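Local coordinates for SAM-dependent methyltransferase (Geobacter sulfurreducens, PDB 5BP7), which binds S-adenosyl-L-homocysteine and probably transfers methyl groups from S-adenosylmethionine to a substrate not yet identified, at residues T145-L148 with L149-L153; P170-E173 with D174-R177. All coordinates share one frame; numbering follows the deposited sequence.

Interaction 1 of 2, residues T145-L148 with L149-L153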
# COMPACT_ATOMS: atom_id res chain seq x y z
N THR A 145 13.47 -2.84 -2.57
CA THR A 145 12.75 -1.82 -1.80
C THR A 145 13.29 -1.73 -0.35
O THR A 145 13.48 -0.64 0.18
CB THR A 145 11.24 -2.08 -1.81
OG1 THR A 145 10.76 -2.01 -3.16
CG2 THR A 145 10.50 -1.07 -1.01
N ILE A 146 13.55 -2.87 0.26
CA ILE A 146 14.14 -2.89 1.61
C ILE A 146 15.49 -2.17 1.64
O ILE A 146 15.76 -1.34 2.51
CB ILE A 146 14.33 -4.33 2.12
CG1 ILE A 146 12.99 -4.90 2.48
CG2 ILE A 146 15.24 -4.38 3.36
CD1 ILE A 146 12.98 -6.40 2.61
N GLU A 147 16.33 -2.50 0.67
CA GLU A 147 17.61 -1.85 0.49
C GLU A 147 17.44 -0.31 0.34
O GLU A 147 18.22 0.46 0.90
CB GLU A 147 18.29 -2.47 -0.74
CG GLU A 147 19.77 -2.60 -0.62
CD GLU A 147 20.43 -1.26 -0.60
OE1 GLU A 147 20.09 -0.43 -1.52
OE2 GLU A 147 21.29 -1.05 0.26
N LEU A 148 16.47 0.13 -0.44
CA LEU A 148 16.23 1.57 -0.65
C LEU A 148 15.83 2.26 0.65
O LEU A 148 16.39 3.31 1.01
CB LEU A 148 15.16 1.81 -1.72
CG LEU A 148 14.77 3.26 -1.99
CD1 LEU A 148 15.96 4.03 -2.56
CD2 LEU A 148 13.59 3.34 -2.94
N LEU A 149 14.85 1.67 1.34
CA LEU A 149 14.36 2.20 2.62
C LEU A 149 15.45 2.22 3.69
O LEU A 149 15.54 3.18 4.44
CB LEU A 149 13.17 1.42 3.13
CG LEU A 149 11.91 1.52 2.26
CD1 LEU A 149 10.87 0.53 2.70
CD2 LEU A 149 11.33 2.93 2.26
N ALA A 150 16.33 1.21 3.68
CA ALA A 150 17.45 1.15 4.62
C ALA A 150 18.34 2.37 4.54
O ALA A 150 18.84 2.85 5.55
CB ALA A 150 18.29 -0.10 4.41
N ARG A 151 18.50 2.92 3.34
CA ARG A 151 19.31 4.13 3.19
C ARG A 151 18.72 5.38 3.83
O ARG A 151 19.44 6.35 4.03
CB ARG A 151 19.60 4.36 1.71
CG ARG A 151 20.44 3.22 1.18
CD ARG A 151 20.68 3.37 -0.28
NE ARG A 151 21.39 2.19 -0.78
CZ ARG A 151 22.68 2.16 -1.13
NH1 ARG A 151 23.21 1.02 -1.57
NH2 ARG A 151 23.45 3.25 -1.07
N SER A 152 17.42 5.37 4.15
CA SER A 152 16.76 6.49 4.83
C SER A 152 16.48 6.21 6.29
O SER A 152 15.84 7.03 6.97
CB SER A 152 15.42 6.82 4.13
OG SER A 152 15.63 7.27 2.81
N LEU A 153 16.96 5.09 6.80
CA LEU A 153 16.58 4.66 8.13
C LEU A 153 17.53 5.20 9.17
O LEU A 153 18.73 5.01 9.05
CB LEU A 153 16.58 3.14 8.20
CG LEU A 153 15.88 2.52 9.40
CD1 LEU A 153 14.37 2.67 9.29
CD2 LEU A 153 16.26 1.05 9.47
O HOH W 1 14.71 5.63 1.11

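Interaction 2 of 2, residues P170-E173 with D174-R177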
# COMPACT_ATOMS: atom_id res chain seq x y z
N PRO A 170 -1.05 -21.42 -5.82
CA PRO A 170 -1.87 -21.51 -7.03
C PRO A 170 -1.40 -22.68 -7.88
O PRO A 170 -0.21 -22.81 -8.13
CB PRO A 170 -1.65 -20.16 -7.73
CG PRO A 170 -0.34 -19.67 -7.24
CD PRO A 170 -0.08 -20.31 -5.89
N PRO A 171 -2.32 -23.53 -8.31
CA PRO A 171 -1.90 -24.74 -9.00
C PRO A 171 -1.36 -24.50 -10.42
O PRO A 171 -0.60 -25.32 -10.92
CB PRO A 171 -3.19 -25.57 -9.02
CG PRO A 171 -4.30 -24.58 -8.99
CD PRO A 171 -3.79 -23.44 -8.16
N THR A 172 -1.78 -23.42 -11.06
CA THR A 172 -1.43 -23.15 -12.46
C THR A 172 -1.07 -21.69 -12.60
O THR A 172 -1.44 -20.88 -11.75
CB THR A 172 -2.61 -23.43 -13.41
OG1 THR A 172 -3.73 -22.58 -13.10
CG2 THR A 172 -3.08 -24.91 -13.32
N GLU A 173 -0.46 -21.37 -13.74
CA GLU A 173 -0.22 -19.97 -14.16
C GLU A 173 -1.51 -19.17 -14.45
O GLU A 173 -1.57 -17.97 -14.18
CB GLU A 173 0.72 -19.91 -15.37
CG GLU A 173 2.14 -20.43 -15.12
CD GLU A 173 2.90 -19.72 -13.98
OE1 GLU A 173 3.90 -20.26 -13.46
OE2 GLU A 173 2.50 -18.62 -13.57
N ASP A 174 -2.55 -19.84 -14.96
CA ASP A 174 -3.89 -19.25 -15.13
C ASP A 174 -4.47 -18.71 -13.78
O ASP A 174 -5.06 -17.60 -13.73
CB ASP A 174 -4.84 -20.26 -15.85
CG ASP A 174 -4.43 -20.50 -17.32
OD1 ASP A 174 -3.50 -19.82 -17.80
OD2 ASP A 174 -5.01 -21.37 -18.03
N VAL A 175 -4.31 -19.47 -12.70
CA VAL A 175 -4.71 -19.02 -11.35
C VAL A 175 -3.84 -17.86 -10.86
O VAL A 175 -4.38 -16.91 -10.23
CB VAL A 175 -4.72 -20.18 -10.32
CG1 VAL A 175 -4.91 -19.68 -8.88
CG2 VAL A 175 -5.82 -21.18 -10.67
N ALA A 176 -2.52 -17.94 -11.08
CA ALA A 176 -1.60 -16.83 -10.76
C ALA A 176 -2.00 -15.53 -11.49
O ALA A 176 -2.13 -14.46 -10.87
CB ALA A 176 -0.17 -17.21 -11.10
N ARG A 177 -2.29 -15.66 -12.79
CA ARG A 177 -2.71 -14.53 -13.63
C ARG A 177 -4.12 -13.96 -13.28
O ARG A 177 -4.28 -12.76 -13.20
CB ARG A 177 -2.60 -14.91 -15.10
CG ARG A 177 -1.13 -15.08 -15.53
CD ARG A 177 -0.99 -15.94 -16.78
NE ARG A 177 -1.69 -15.36 -17.94
CZ ARG A 177 -1.30 -14.28 -18.63
NH1 ARG A 177 -0.18 -13.62 -18.32
NH2 ARG A 177 -2.04 -13.86 -19.66

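Interaction 1 of 2, residues T145-L148 with L149-L153
Arg-151 reaches back one helical turn to the carboxylate of Glu-147, and its side chain can be followed outward atom by atom. Arg-151 CB lies 3.4 Å from Leu-148 O. Arg-151 CG passes 3.6 Å from Glu-147 O, and CD rises to about 4.0 Å from both that carbonyl oxygen and Glu-147 OE1. The chain is extended from CG to NE, which carries NE up to the acid. Arg-151 NE donates to Glu-147 OE1 at 3.0 Å with an N-H...O angle of 164°, using the syn lone pair of that oxygen and lying with it nearly in the guanidinium plane; NH1 adds only weak bonds to both oxygens. Glu-147 bends at chi2 to come within range, and the carboxylate and guanidinium planes stand 72° apart, so the salt bridge is not the flat, two-pronged kind. Long, flexible charged side chains suit this exposed face.

Residues 145-153 cover the C-terminal part of helix 142-150, which packs on the central sheet of a Rossmann-like methyltransferase domain, and the turn after it. Leu-149 is on the buried side, against strands 62-66, 127-133 and 157-166; its CD1 lies 4.1 Å from CG2 of Thr-145, the two side chains running side by side. Branched apolar groups fill such a helix-sheet interface well, while Thr-145 OG1 bonds to Gly-141 O, just before the helix. From Ala-150 to Leu-153 the chain makes a type I beta turn toward strand 153-154. A water donates to Leu-148 O at 2.9 Å and accepts from Ser-152 OG, a small hydroxyl that also bonds to Ser-123 N.

Interaction 2 of 2, residues P170-E173 with D174-R177
Val-175 touches three consecutive residues that precede its helix. Its CG1 presses on CB of Pro-170 at 3.5 Å, tighter than usual for two carbons, while its CG2 lies 3.9 Å from CD of Pro-171, whose ring the valine crosses at about a right angle. With CG1 anti to the backbone N (chi1 170°), that branch meets both proline rings, and CG2 the ring of Pro-171 and the hydroxyl of Thr-172. Thr-172 OG1 is 3.5 Å from CG2 of Val-175 and accepts from Val-175 N at 3.2 Å, a capping bond that makes Thr-172 the N-cap of helix 173-178. Its chi1 of 62° sets OG1 between the backbone N and the carbonyl carbon, ready for that N-H.

Behind this shell, the helix takes up its regular bonds: Ala-176 N to Thr-172 O at 3.2 Å and Arg-177 N to Glu-173 O at 2.8 Å. Farther out, Tyr-256 and Tyr-260 of helix 239-260 pack on Val-175, and Glu-173 OE2 accepts from Thr-184 N.

Rigid prolines suit the approach, and a threonine can both cap and pack. The hydroxyl supplies an acceptor to an N-H that has no preceding helical turn to serve it, and the acids Glu-173 and Asp-174 would probably interact favourably with the helix dipole.

Going from the N terminus, interaction 1 comes first and is complete before interaction 2 begins; the two lie in series, neither nested nor crossed, and each is a single unbroken run of chain. Residues 145-153 close the turn by which helix 142-150 leaves the sheet's surface and leads into strands 153-154 and 157-166. That second strand lies beside 127-133 in the central sheet, and beyond it the chain reaches 170-177, where a loop becomes helix 173-178 alongside helix 239-260. The centres of interactions 1 and 2 are about 32 Å apart, and the nearest atoms of interactions 1 and 2 about 20 Å. Interaction 1 therefore belongs to the helix-sheet core, interaction 2 to the outlying helices.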